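Local coordinates for protein purine nucleoside phosphorylase (PDB 1XFJ) that probably cleaves purine nucleosides with phosphate, releasing ribose 1-phosphate and the free base, and probably also deaminates adenosine to inosine, at residues P7-P12 and F24-G29; G44-P49 and D247-R252; T79-A84 and A97-T102; P169-V174 and G226-A231. All blocks are in the same frame, centred on the assembly; numbering follows the deposited sequence.

Contact 1: residues P7-P12 and F24-G29; sequences PTVQSP and FFTRQG
An antiparallel edge pairing of the five-stranded mixed sheet joins Val9, on the outermost strand 8-9, to Phe24 of strand 20-25. The two form a hydrogen-bonded pair: Val9 N donates to Phe24 O at 2.9 Å, and Phe24 N returns the bond to Val9 O at 3.1 Å. On the face shared by these two side chains, Val9 CB meets Phe24 CB at 3.9 Å, while Val9 O lies at the edge of the Phe24 ring, near its plane. Phe24 CG lies beside the backbone N (chi1 -67°); the ring touches Pro116, Leu118 and Val162. On the other face the side chains of Thr8 and Phe25 stand side by side; the methyl Thr8 CG2 touches ring atom Phe25 CE1 at 3.6 Å, and Trp62 of helix 49-62 meets the Phe25 ring edge-to-face. Past the strand, Thr26 OG1 accepts from Gln28 N at 3.1 Å in an ST turn. One water makes four bonds there, donating to Pro7 O (2.6 Å) and Gln28 O and accepting from Thr26 N and OG1. The short pairing thus gives way to a water-bridged end, where three backbone groups and one hydroxyl are linked through a single molecule.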
loop_
_atom_site.group_PDB
_atom_site.type_symbol
_atom_site.label_atom_id
_atom_site.label_comp_id
_atom_site.label_asym_id
_atom_site.label_seq_id
_atom_site.Cartn_x
_atom_site.Cartn_y
_atom_site.Cartn_z
ATOM N N PRO A 7 -11.843 9.687 -7.682
ATOM C CA PRO A 7 -11.424 10.371 -6.458
ATOM C C PRO A 7 -10.106 9.758 -5.998
ATOM O O PRO A 7 -9.908 8.543 -6.099
ATOM C CB PRO A 7 -12.557 10.065 -5.483
ATOM C CG PRO A 7 -13.751 9.945 -6.386
ATOM C CD PRO A 7 -13.193 9.116 -7.522
ATOM N N THR A 8 -9.198 10.585 -5.499
ATOM C CA THR A 8 -7.920 10.068 -5.040
ATOM C C THR A 8 -7.396 10.840 -3.852
ATOM O O THR A 8 -7.815 11.966 -3.586
ATOM C CB THR A 8 -6.829 10.156 -6.137
ATOM O OG1 THR A 8 -6.576 11.534 -6.446
ATOM C CG2 THR A 8 -7.267 9.431 -7.403
ATOM N N VAL A 9 -6.485 10.204 -3.127
ATOM C CA VAL A 9 -5.824 10.843 -2.007
ATOM C C VAL A 9 -4.410 11.026 -2.530
ATOM O O VAL A 9 -3.767 10.066 -2.948
ATOM C CB VAL A 9 -5.774 9.944 -0.757
ATOM C CG1 VAL A 9 -4.872 10.575 0.293
ATOM C CG2 VAL A 9 -7.177 9.753 -0.196
ATOM N N GLN A 10 -3.936 12.262 -2.546
ATOM C CA GLN A 10 -2.588 12.514 -3.019
ATOM C C GLN A 10 -1.779 13.197 -1.941
ATOM O O GLN A 10 -2.331 13.861 -1.064
ATOM C CB GLN A 10 -2.615 13.371 -4.277
ATOM C CG GLN A 10 -3.096 12.627 -5.502
ATOM C CD GLN A 10 -3.006 13.474 -6.744
ATOM O OE1 GLN A 10 -3.629 14.531 -6.832
ATOM N NE2 GLN A 10 -2.222 13.021 -7.714
ATOM N N SER A 11 -0.465 13.018 -2.015
ATOM C CA SER A 11 0.461 13.594 -1.052
ATOM C C SER A 11 1.242 14.772 -1.619
ATOM O O SER A 11 1.712 14.732 -2.757
ATOM C CB SER A 11 1.456 12.531 -0.587
ATOM O OG SER A 11 2.553 13.136 0.075
ATOM N N PRO A 12 1.388 15.845 -0.825
ATOM C CA PRO A 12 2.132 17.021 -1.283
ATOM C C PRO A 12 3.583 16.661 -1.594
ATOM O O PRO A 12 4.234 17.312 -2.411
ATOM C CB PRO A 12 2.013 17.981 -0.101
ATOM C CG PRO A 12 0.669 17.659 0.447
ATOM C CD PRO A 12 0.656 16.142 0.420
ATOM N N PHE A 24 -3.458 7.299 -4.199
ATOM C CA PHE A 24 -3.930 6.324 -3.227
ATOM C C PHE A 24 -5.425 6.369 -3.530
ATOM O O PHE A 24 -6.102 7.342 -3.203
ATOM C CB PHE A 24 -3.656 6.803 -1.799
ATOM C CG PHE A 24 -2.194 6.869 -1.451
ATOM C CD1 PHE A 24 -1.468 5.705 -1.210
ATOM C CD2 PHE A 24 -1.537 8.095 -1.382
ATOM C CE1 PHE A 24 -0.104 5.763 -0.901
ATOM C CE2 PHE A 24 -0.178 8.165 -1.076
ATOM C CZ PHE A 24 0.541 6.994 -0.835
ATOM N N PHE A 25 -5.933 5.333 -4.184
ATOM C CA PHE A 25 -7.339 5.316 -4.551
ATOM C C PHE A 25 -8.283 5.013 -3.401
ATOM O O PHE A 25 -7.875 4.493 -2.357
ATOM C CB PHE A 25 -7.551 4.330 -5.704
ATOM C CG PHE A 25 -6.915 4.780 -6.986
ATOM C CD1 PHE A 25 -7.558 5.706 -7.800
ATOM C CD2 PHE A 25 -5.635 4.351 -7.332
ATOM C CE1 PHE A 25 -6.935 6.208 -8.943
ATOM C CE2 PHE A 25 -4.998 4.845 -8.471
ATOM C CZ PHE A 25 -5.651 5.779 -9.280
ATOM N N THR A 26 -9.548 5.370 -3.600
ATOM C CA THR A 26 -10.581 5.135 -2.605
ATOM C C THR A 26 -11.486 4.020 -3.120
ATOM O O THR A 26 -11.183 3.375 -4.130
ATOM C CB THR A 26 -11.437 6.403 -2.352
ATOM O OG1 THR A 26 -12.282 6.650 -3.483
ATOM C CG2 THR A 26 -10.540 7.616 -2.120
ATOM N N ARG A 27 -12.594 3.794 -2.426
ATOM C CA ARG A 27 -13.537 2.757 -2.818
ATOM C C ARG A 27 -14.508 3.287 -3.871
ATOM O O ARG A 27 -15.260 2.524 -4.470
ATOM C CB ARG A 27 -14.329 2.281 -1.596
ATOM C CG ARG A 27 -15.277 3.331 -1.036
ATOM C CD ARG A 27 -16.035 2.795 0.162
ATOM N NE ARG A 27 -16.779 1.582 -0.167
ATOM C CZ ARG A 27 -17.334 0.785 0.739
ATOM N NH1 ARG A 27 -17.229 1.076 2.029
ATOM N NH2 ARG A 27 -17.984 -0.309 0.358
ATOM N N GLN A 28 -14.475 4.596 -4.103
ATOM C CA GLN A 28 -15.384 5.227 -5.060
ATOM C C GLN A 28 -14.902 5.327 -6.509
ATOM O O GLN A 28 -13.698 5.400 -6.776
ATOM C CB GLN A 28 -15.761 6.625 -4.550
ATOM C CG GLN A 28 -16.653 6.606 -3.317
ATOM C CD GLN A 28 -17.092 7.994 -2.880
ATOM O OE1 GLN A 28 -17.232 8.899 -3.702
ATOM N NE2 GLN A 28 -17.329 8.163 -1.582
ATOM N N GLY A 29 -15.861 5.311 -7.439
ATOM C CA GLY A 29 -15.546 5.437 -8.852
ATOM C C GLY A 29 -15.564 4.176 -9.696
ATOM O O GLY A 29 -15.322 4.247 -10.903
HETATM O O HOH W 1 -11.146 6.217 -5.859
#

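Contact 2: residues G44-P49 and D247-R252; sequences GSQDEP and DGDYGR
Ser45 and Gln46, in the loop leading to helix 49-62, meet Asp249 and Arg252 in the loop that feeds strand 253-259, an irregular loop-to-loop contact held by a carboxylate. One direct hydrogen bond links the segments: Gln46 N donates to Asp249 OD2 at 2.9 Å and nearly straight (171°), coming from above the carboxylate plane. Tyr36 OH bonds to the same oxygen. Asp249 CB points toward the other loop and CG lies anti to the backbone N (chi1 -168°). The second carboxylate oxygen, OD1, serves a salt bridge, as Arg252 NH2 reaches the syn lone pair of Asp249 OD1 at 3.0 Å, in the guanidinium plane. Arg252 NE also bonds to Tyr250 O at 2.9 Å, so two N-H groups fix the rotation of the guanidinium. Van der Waals contact comes from Ser45 CB, which lies over one face of that guanidinium and 3.4 Å from Asp249 OD2; Ser45 OG instead bonds to Gly42 and Asn40. The Gln46 side chain crosses that of Asp249, with its amide plane turned 56° from the carboxylate and OE1 3.5 Å from Asp249 CB. A water accepts from Arg252 NH2 at 2.8 Å and donates a weak bond to Gly44 O.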
loop_
_atom_site.group_PDB
_atom_site.type_symbol
_atom_site.label_atom_id
_atom_site.label_comp_id
_atom_site.label_asym_id
_atom_site.label_seq_id
_atom_site.Cartn_x
_atom_site.Cartn_y
_atom_site.Cartn_z
ATOM N N GLY A 44 -8.062 -11.531 -6.354
ATOM C CA GLY A 44 -8.163 -12.723 -5.531
ATOM C C GLY A 44 -9.398 -12.719 -4.652
ATOM O O GLY A 44 -9.588 -13.621 -3.834
ATOM N N SER A 45 -10.240 -11.703 -4.819
ATOM C CA SER A 45 -11.462 -11.579 -4.027
ATOM C C SER A 45 -12.583 -12.427 -4.615
ATOM O O SER A 45 -12.405 -13.082 -5.642
ATOM C CB SER A 45 -11.909 -10.116 -3.963
ATOM O OG SER A 45 -12.423 -9.682 -5.210
ATOM N N GLN A 46 -13.741 -12.405 -3.962
ATOM C CA GLN A 46 -14.891 -13.178 -4.413
ATOM C C GLN A 46 -15.886 -12.333 -5.209
ATOM O O GLN A 46 -17.028 -12.733 -5.431
ATOM C CB GLN A 46 -15.565 -13.837 -3.204
ATOM C CG GLN A 46 -14.732 -14.979 -2.621
ATOM C CD GLN A 46 -15.216 -15.449 -1.261
ATOM O OE1 GLN A 46 -14.990 -14.790 -0.245
ATOM N NE2 GLN A 46 -15.888 -16.591 -1.236
ATOM N N ASP A 47 -15.426 -11.164 -5.645
ATOM C CA ASP A 47 -16.241 -10.239 -6.434
ATOM C C ASP A 47 -16.304 -10.780 -7.864
ATOM O O ASP A 47 -15.619 -11.750 -8.190
ATOM C CB ASP A 47 -15.571 -8.859 -6.416
ATOM C CG ASP A 47 -16.425 -7.764 -7.037
ATOM O OD1 ASP A 47 -17.597 -8.016 -7.381
ATOM O OD2 ASP A 47 -15.910 -6.633 -7.170
ATOM N N GLU A 48 -17.136 -10.167 -8.706
ATOM C CA GLU A 48 -17.243 -10.574 -10.107
ATOM C C GLU A 48 -15.922 -10.213 -10.782
ATOM O O GLU A 48 -15.527 -9.045 -10.798
ATOM C CB GLU A 48 -18.380 -9.820 -10.806
ATOM C CG GLU A 48 -19.781 -10.291 -10.463
ATOM C CD GLU A 48 -20.103 -11.658 -11.038
ATOM O OE1 GLU A 48 -19.374 -12.123 -11.945
ATOM O OE2 GLU A 48 -21.101 -12.264 -10.589
ATOM N N PRO A 49 -15.227 -11.207 -11.358
ATOM C CA PRO A 49 -13.945 -10.976 -12.031
ATOM C C PRO A 49 -14.000 -9.866 -13.075
ATOM O O PRO A 49 -13.090 -9.043 -13.167
ATOM C CB PRO A 49 -13.634 -12.335 -12.657
ATOM C CG PRO A 49 -14.291 -13.292 -11.717
ATOM C CD PRO A 49 -15.617 -12.623 -11.459
ATOM N N ASP A 247 -18.551 -10.081 7.291
ATOM C CA ASP A 247 -18.541 -10.225 5.842
ATOM C C ASP A 247 -17.447 -11.262 5.612
ATOM O O ASP A 247 -16.434 -11.262 6.311
ATOM C CB ASP A 247 -18.165 -8.916 5.135
ATOM C CG ASP A 247 -19.138 -7.785 5.423
ATOM O OD1 ASP A 247 -20.353 -8.047 5.547
ATOM O OD2 ASP A 247 -18.684 -6.622 5.508
ATOM N N GLY A 248 -17.653 -12.152 4.652
ATOM C CA GLY A 248 -16.660 -13.178 4.395
ATOM C C GLY A 248 -15.581 -12.733 3.433
ATOM O O GLY A 248 -14.756 -13.536 3.007
ATOM N N ASP A 249 -15.580 -11.448 3.096
ATOM C CA ASP A 249 -14.594 -10.904 2.169
ATOM C C ASP A 249 -14.675 -9.384 2.216
ATOM O O ASP A 249 -15.482 -8.823 2.953
ATOM C CB ASP A 249 -14.888 -11.421 0.755
ATOM C CG ASP A 249 -13.761 -11.146 -0.225
ATOM O OD1 ASP A 249 -12.588 -11.088 0.199
ATOM O OD2 ASP A 249 -14.051 -11.012 -1.432
ATOM N N TYR A 250 -13.839 -8.719 1.429
ATOM C CA TYR A 250 -13.834 -7.262 1.403
ATOM C C TYR A 250 -13.192 -6.756 0.124
ATOM O O TYR A 250 -12.435 -7.475 -0.527
ATOM C CB TYR A 250 -13.071 -6.723 2.615
ATOM C CG TYR A 250 -11.778 -7.461 2.878
ATOM C CD1 TYR A 250 -10.591 -7.092 2.246
ATOM C CD2 TYR A 250 -11.758 -8.572 3.719
ATOM C CE1 TYR A 250 -9.412 -7.821 2.443
ATOM C CE2 TYR A 250 -10.596 -9.302 3.921
ATOM C CZ TYR A 250 -9.429 -8.928 3.283
ATOM O OH TYR A 250 -8.290 -9.673 3.487
ATOM N N GLY A 251 -13.515 -5.519 -0.235
ATOM C CA GLY A 251 -12.945 -4.925 -1.428
ATOM C C GLY A 251 -11.509 -4.537 -1.135
ATOM O O GLY A 251 -11.133 -4.393 0.031
ATOM N N ARG A 252 -10.709 -4.375 -2.187
ATOM C CA ARG A 252 -9.306 -4.006 -2.039
ATOM C C ARG A 252 -9.034 -2.662 -2.710
ATOM O O ARG A 252 -9.472 -2.419 -3.836
ATOM C CB ARG A 252 -8.397 -5.073 -2.669
ATOM C CG ARG A 252 -8.841 -6.513 -2.426
ATOM C CD ARG A 252 -8.990 -6.824 -0.946
ATOM N NE ARG A 252 -9.660 -8.105 -0.739
ATOM C CZ ARG A 252 -9.119 -9.288 -1.014
ATOM N NH1 ARG A 252 -7.887 -9.359 -1.504
ATOM N NH2 ARG A 252 -9.817 -10.398 -0.815
HETATM O O HOH W 2 -8.310 -12.683 -1.415
#

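Contact 3: residues T79-A84 and A97-T102; sequences TIAIVA and AVVSKT
Strands 81-83 and 97-100 run parallel, with an angle of 33° between their N-to-C directions and a closest axis approach of 4.6 Å, and Ile82 pairs with Val98 and Val83 with Val99. Three backbone bonds alternate across the pair: Ile82 N donates to Ala97 O at 2.9 Å, Val99 N to Ile82 O at 2.8 Å, and Ala84 N to Val99 O at 2.7 Å. Two carbonyls are gripped a second time by CA-H groups, Val98 CA on Ile82 O and Val83 CA on Val99 O. The small side chains of Ala81 and Ala97 touch CB to CB at 3.9 Å, on the same face as Val83 and Val99. Helix 141-151 covers this face, bringing Ser144 to Ala81, Arg148 to both valines and Met149 to Val99. Val98, on the face of Ile82, sends CG1 to Ala84 CB at 3.9 Å. At the C-terminal end a side chain takes over from the backbone. Ser100 OG, anti to its own backbone N (chi1 -177°), donates to Ala84 O at 2.6 Å, nearly along the C=O axis. The same hydroxyl accepts from Thr102 N at 2.9 Å in an ST turn, so it ties the residue just past one strand to the turn leaving the other. A water also donates to Ala84 O and accepts from Lys101 N. This is a parallel pair at the edge of the six-stranded mixed sheet, with 81-83 outermost and 97-100 handing on to the antiparallel strand 126-132, in this alpha-beta-beta-alpha structure.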
loop_
_atom_site.group_PDB
_atom_site.type_symbol
_atom_site.label_atom_id
_atom_site.label_comp_id
_atom_site.label_asym_id
_atom_site.label_seq_id
_atom_site.Cartn_x
_atom_site.Cartn_y
_atom_site.Cartn_z
ATOM N N THR A 79 8.496 -9.860 1.932
ATOM C CA THR A 79 9.391 -8.718 1.798
ATOM C C THR A 79 9.969 -8.777 0.386
ATOM O O THR A 79 10.975 -8.132 0.084
ATOM C CB THR A 79 10.552 -8.776 2.818
ATOM O OG1 THR A 79 11.353 -9.938 2.567
ATOM C CG2 THR A 79 10.007 -8.834 4.240
ATOM N N ILE A 80 9.322 -9.560 -0.475
ATOM C CA ILE A 80 9.759 -9.720 -1.859
ATOM C C ILE A 80 9.411 -8.511 -2.728
ATOM O O ILE A 80 8.242 -8.141 -2.867
ATOM C CB ILE A 80 9.126 -10.976 -2.501
ATOM C CG1 ILE A 80 9.522 -12.225 -1.708
ATOM C CG2 ILE A 80 9.570 -11.100 -3.953
ATOM C CD1 ILE A 80 8.830 -13.491 -2.180
ATOM N N ALA A 81 10.441 -7.901 -3.305
ATOM C CA ALA A 81 10.271 -6.743 -4.173
ATOM C C ALA A 81 10.611 -7.163 -5.593
ATOM O O ALA A 81 11.745 -7.558 -5.880
ATOM C CB ALA A 81 11.188 -5.606 -3.725
ATOM N N ILE A 82 9.622 -7.070 -6.477
ATOM C CA ILE A 82 9.778 -7.457 -7.873
ATOM C C ILE A 82 9.977 -6.252 -8.787
ATOM O O ILE A 82 9.356 -5.206 -8.600
ATOM C CB ILE A 82 8.528 -8.228 -8.367
ATOM C CG1 ILE A 82 8.252 -9.424 -7.452
ATOM C CG2 ILE A 82 8.732 -8.692 -9.801
ATOM C CD1 ILE A 82 9.368 -10.436 -7.407
ATOM N N VAL A 83 10.848 -6.405 -9.778
ATOM C CA VAL A 83 11.101 -5.338 -10.733
ATOM C C VAL A 83 10.201 -5.536 -11.946
ATOM O O VAL A 83 10.079 -6.647 -12.466
ATOM C CB VAL A 83 12.574 -5.331 -11.201
ATOM C CG1 VAL A 83 12.744 -4.385 -12.379
ATOM C CG2 VAL A 83 13.478 -4.899 -10.055
ATOM N N ALA A 84 9.566 -4.455 -12.385
ATOM C CA ALA A 84 8.686 -4.488 -13.544
ATOM C C ALA A 84 9.219 -3.536 -14.609
ATOM O O ALA A 84 9.232 -2.325 -14.410
ATOM C CB ALA A 84 7.270 -4.080 -13.142
ATOM N N ALA A 97 5.853 -5.870 -3.413
ATOM C CA ALA A 97 6.383 -4.575 -3.816
ATOM C C ALA A 97 6.694 -4.630 -5.305
ATOM O O ALA A 97 7.204 -5.633 -5.802
ATOM C CB ALA A 97 7.644 -4.241 -3.023
ATOM N N VAL A 98 6.367 -3.555 -6.014
ATOM C CA VAL A 98 6.626 -3.478 -7.447
ATOM C C VAL A 98 7.523 -2.272 -7.694
ATOM O O VAL A 98 7.169 -1.143 -7.355
ATOM C CB VAL A 98 5.311 -3.337 -8.244
ATOM C CG1 VAL A 98 5.608 -3.291 -9.740
ATOM C CG2 VAL A 98 4.391 -4.511 -7.930
ATOM N N VAL A 99 8.692 -2.525 -8.278
ATOM C CA VAL A 99 9.674 -1.476 -8.542
ATOM C C VAL A 99 9.933 -1.321 -10.035
ATOM O O VAL A 99 9.949 -2.303 -10.765
ATOM C CB VAL A 99 11.009 -1.818 -7.843
ATOM C CG1 VAL A 99 12.017 -0.711 -8.058
ATOM C CG2 VAL A 99 10.766 -2.052 -6.359
ATOM N N SER A 100 10.150 -0.089 -10.486
ATOM C CA SER A 100 10.403 0.131 -11.903
ATOM C C SER A 100 11.149 1.417 -12.225
ATOM O O SER A 100 11.064 2.407 -11.498
ATOM C CB SER A 100 9.081 0.113 -12.679
ATOM O OG SER A 100 9.307 0.264 -14.074
ATOM N N LYS A 101 11.885 1.379 -13.331
ATOM C CA LYS A 101 12.638 2.525 -13.828
ATOM C C LYS A 101 12.181 2.703 -15.272
ATOM O O LYS A 101 12.778 3.451 -16.046
ATOM C CB LYS A 101 14.141 2.238 -13.802
ATOM C CG LYS A 101 14.584 1.144 -14.764
ATOM C CD LYS A 101 16.096 0.950 -14.731
ATOM C CE LYS A 101 16.533 -0.170 -15.661
ATOM N NZ LYS A 101 18.012 -0.342 -15.662
ATOM N N THR A 102 11.105 2.006 -15.620
ATOM C CA THR A 102 10.567 2.042 -16.975
ATOM C C THR A 102 9.347 2.950 -17.120
ATOM O O THR A 102 8.333 2.757 -16.449
ATOM C CB THR A 102 10.174 0.620 -17.424
ATOM O OG1 THR A 102 11.301 -0.253 -17.273
ATOM C CG2 THR A 102 9.722 0.621 -18.876
HETATM O O HOH W 3 12.161 -1.107 -14.692
#

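Contact 4: residues P169-V174 and G226-A231; sequences PKSYEV and GRDTRA. With ACT (acetate ion), chain B.
Asp228 receives Ser171, and Arg230 flanks the same serine, where the loop after strand 221-224 meets the turn before strand 173-175. Ahead of this meeting, Arg227 turns to an acetate, probably from the crystallisation liquor: its NH2 bonds to acetate O at 3.2 Å, at the guanidinium edge, and NH1 adds weak bonds to both oxygens. Glu232 holds Arg227 NE in a salt bridge, and Trp235 makes a cation-pi contact with the arginine. Next comes Asp228, with CB pointing toward the 169-174 segment and CG anti to the backbone N (chi1 -167°). Ser171 OG donates to Asp228 OD2 at 2.8 Å, on the syn side and 27° out of the carboxylate plane. The aliphatic part of Lys170 crosses the same carboxylate, CG lying 3.6 Å from OD2; a salt bridge from its NZ is doubtful, since that atom sits too close to a neighbour in the model. Asp228 OD1 accepts from Gly168 N, and more weakly from Arg230 N and Ala231 N, so the carboxylate joins the two loops while helping to shape its own. Arg230 then lays its chain against the serine, with CD 3.5 Å from Ser171 OG and CB 3.8 Å from Ser171 CB. A water accepts from Arg230 NE at 2.9 Å and donates to Ser171 O. Tyr172 centres an inverse gamma turn leading into strand 173-175. Beyond the loops, Arg241 of helix 239-244 bonds to the carbonyls of Thr229 and Arg230, Leu244 touches Arg230, and strand 201-204 makes backbone bonds to Tyr172 and Val174.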
loop_
_atom_site.group_PDB
_atom_site.type_symbol
_atom_site.label_atom_id
_atom_site.label_comp_id
_atom_site.label_asym_id
_atom_site.label_seq_id
_atom_site.Cartn_x
_atom_site.Cartn_y
_atom_site.Cartn_z
ATOM N N PRO A 169 -4.081 4.262 14.224
ATOM C CA PRO A 169 -3.755 3.947 15.619
ATOM C C PRO A 169 -4.955 3.950 16.558
ATOM O O PRO A 169 -4.889 3.401 17.656
ATOM C CB PRO A 169 -2.724 5.014 15.984
ATOM C CG PRO A 169 -3.086 6.160 15.092
ATOM C CD PRO A 169 -3.355 5.463 13.781
ATOM N N LYS A 170 -6.052 4.568 16.133
ATOM C CA LYS A 170 -7.249 4.599 16.964
ATOM C C LYS A 170 -8.149 3.425 16.595
ATOM O O LYS A 170 -9.142 3.152 17.274
ATOM C CB LYS A 170 -8.016 5.909 16.756
ATOM C CG LYS A 170 -8.656 6.055 15.380
ATOM C CD LYS A 170 -9.334 7.411 15.224
ATOM C CE LYS A 170 -9.971 7.575 13.851
ATOM N NZ LYS A 170 -11.100 6.629 13.649
ATOM N N SER A 171 -7.786 2.726 15.523
ATOM C CA SER A 171 -8.587 1.611 15.027
ATOM C C SER A 171 -7.952 0.224 15.077
ATOM O O SER A 171 -8.663 -0.783 15.098
ATOM C CB SER A 171 -8.994 1.894 13.576
ATOM O OG SER A 171 -9.807 3.052 13.478
ATOM N N TYR A 172 -6.625 0.169 15.094
ATOM C CA TYR A 172 -5.912 -1.107 15.067
ATOM C C TYR A 172 -5.710 -1.798 16.418
ATOM O O TYR A 172 -4.664 -1.653 17.049
ATOM C CB TYR A 172 -4.556 -0.902 14.382
ATOM C CG TYR A 172 -3.956 -2.151 13.765
ATOM C CD1 TYR A 172 -4.576 -3.393 13.900
ATOM C CD2 TYR A 172 -2.752 -2.089 13.062
ATOM C CE1 TYR A 172 -4.012 -4.543 13.355
ATOM C CE2 TYR A 172 -2.180 -3.233 12.511
ATOM C CZ TYR A 172 -2.813 -4.454 12.665
ATOM O OH TYR A 172 -2.238 -5.588 12.152
ATOM N N GLU A 173 -6.708 -2.566 16.845
ATOM C CA GLU A 173 -6.621 -3.287 18.112
ATOM C C GLU A 173 -5.877 -4.606 17.919
ATOM O O GLU A 173 -6.125 -5.327 16.950
ATOM C CB GLU A 173 -8.023 -3.573 18.658
ATOM C CG GLU A 173 -8.012 -4.301 19.993
ATOM C CD GLU A 173 -9.402 -4.598 20.510
ATOM O OE1 GLU A 173 -10.029 -5.564 20.026
ATOM O OE2 GLU A 173 -9.871 -3.855 21.397
ATOM N N VAL A 174 -4.966 -4.917 18.839
ATOM C CA VAL A 174 -4.203 -6.160 18.760
ATOM C C VAL A 174 -4.054 -6.810 20.134
ATOM O O VAL A 174 -4.315 -6.176 21.161
ATOM C CB VAL A 174 -2.796 -5.921 18.161
ATOM C CG1 VAL A 174 -2.921 -5.265 16.791
ATOM C CG2 VAL A 174 -1.968 -5.058 19.093
ATOM N N GLY A 226 -2.492 10.271 6.625
ATOM C CA GLY A 226 -3.421 10.400 7.733
ATOM C C GLY A 226 -4.883 10.082 7.481
ATOM O O GLY A 226 -5.764 10.780 7.987
ATOM N N ARG A 227 -5.151 9.042 6.700
ATOM C CA ARG A 227 -6.525 8.630 6.426
ATOM C C ARG A 227 -6.686 7.220 6.999
ATOM O O ARG A 227 -5.866 6.340 6.732
ATOM C CB ARG A 227 -6.808 8.644 4.917
ATOM C CG ARG A 227 -6.700 10.030 4.273
ATOM C CD ARG A 227 -7.703 11.008 4.880
ATOM N NE ARG A 227 -9.081 10.674 4.523
ATOM C CZ ARG A 227 -9.662 11.003 3.372
ATOM N NH1 ARG A 227 -8.991 11.687 2.454
ATOM N NH2 ARG A 227 -10.915 10.639 3.135
ATOM N N ASP A 228 -7.737 7.022 7.795
ATOM C CA ASP A 228 -8.011 5.745 8.464
ATOM C C ASP A 228 -9.039 4.912 7.693
ATOM O O ASP A 228 -10.222 5.240 7.672
ATOM C CB ASP A 228 -8.538 6.029 9.875
ATOM C CG ASP A 228 -8.562 4.799 10.763
ATOM O OD1 ASP A 228 -8.702 3.675 10.247
ATOM O OD2 ASP A 228 -8.456 4.969 11.995
ATOM N N THR A 229 -8.582 3.824 7.083
ATOM C CA THR A 229 -9.462 2.959 6.299
ATOM C C THR A 229 -10.642 2.399 7.089
ATOM O O THR A 229 -11.773 2.370 6.598
ATOM C CB THR A 229 -8.675 1.775 5.709
ATOM O OG1 THR A 229 -7.940 1.125 6.754
ATOM C CG2 THR A 229 -7.710 2.260 4.637
ATOM N N ARG A 230 -10.378 1.951 8.310
ATOM C CA ARG A 230 -11.424 1.373 9.146
ATOM C C ARG A 230 -12.468 2.391 9.580
ATOM O O ARG A 230 -13.663 2.091 9.622
ATOM C CB ARG A 230 -10.797 0.723 10.384
ATOM C CG ARG A 230 -11.788 0.030 11.316
ATOM C CD ARG A 230 -12.337 0.983 12.367
ATOM N NE ARG A 230 -13.232 0.312 13.307
ATOM C CZ ARG A 230 -14.508 0.029 13.060
ATOM N NH1 ARG A 230 -15.055 0.363 11.898
ATOM N NH2 ARG A 230 -15.240 -0.591 13.977
ATOM N N ALA A 231 -12.011 3.597 9.892
ATOM C CA ALA A 231 -12.897 4.654 10.358
ATOM C C ALA A 231 -13.725 5.344 9.279
ATOM O O ALA A 231 -14.856 5.751 9.539
ATOM C CB ALA A 231 -12.089 5.691 11.121
HETATM C C ACT B . -10.730 12.165 -0.621
HETATM O O ACT B . -11.471 12.265 0.388
HETATM O OXT ACT B . -9.555 12.629 -0.799
HETATM C CH3 ACT B . -11.300 11.389 -1.790
HETATM O O HOH W 4 -11.477 -0.968 15.273
#

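Contacts 1 and 3 are edge pairings in two different sheets: antiparallel in contact 1, partly buried, and parallel in contact 3, the more buried. Both rest on backbone bonds with apolar side chains around them, and in each an ST turn and a water finish the end of the pairing. Contact 2, partly buried, and contact 4, at the surface, join loops, and there an aspartate carboxylate accepts the direct bond, from a backbone N in contact 2 and a serine hydroxyl in contact 4. Contacts 1 and 4 touch, Val9 CG2 packing 3.7 Å from Arg227 NH1, whereas contacts 3 and 4 lie on opposite sides of the chain's centre. Along the sequence, contacts 3 and 4 are nested within the loop that contact 2 closes.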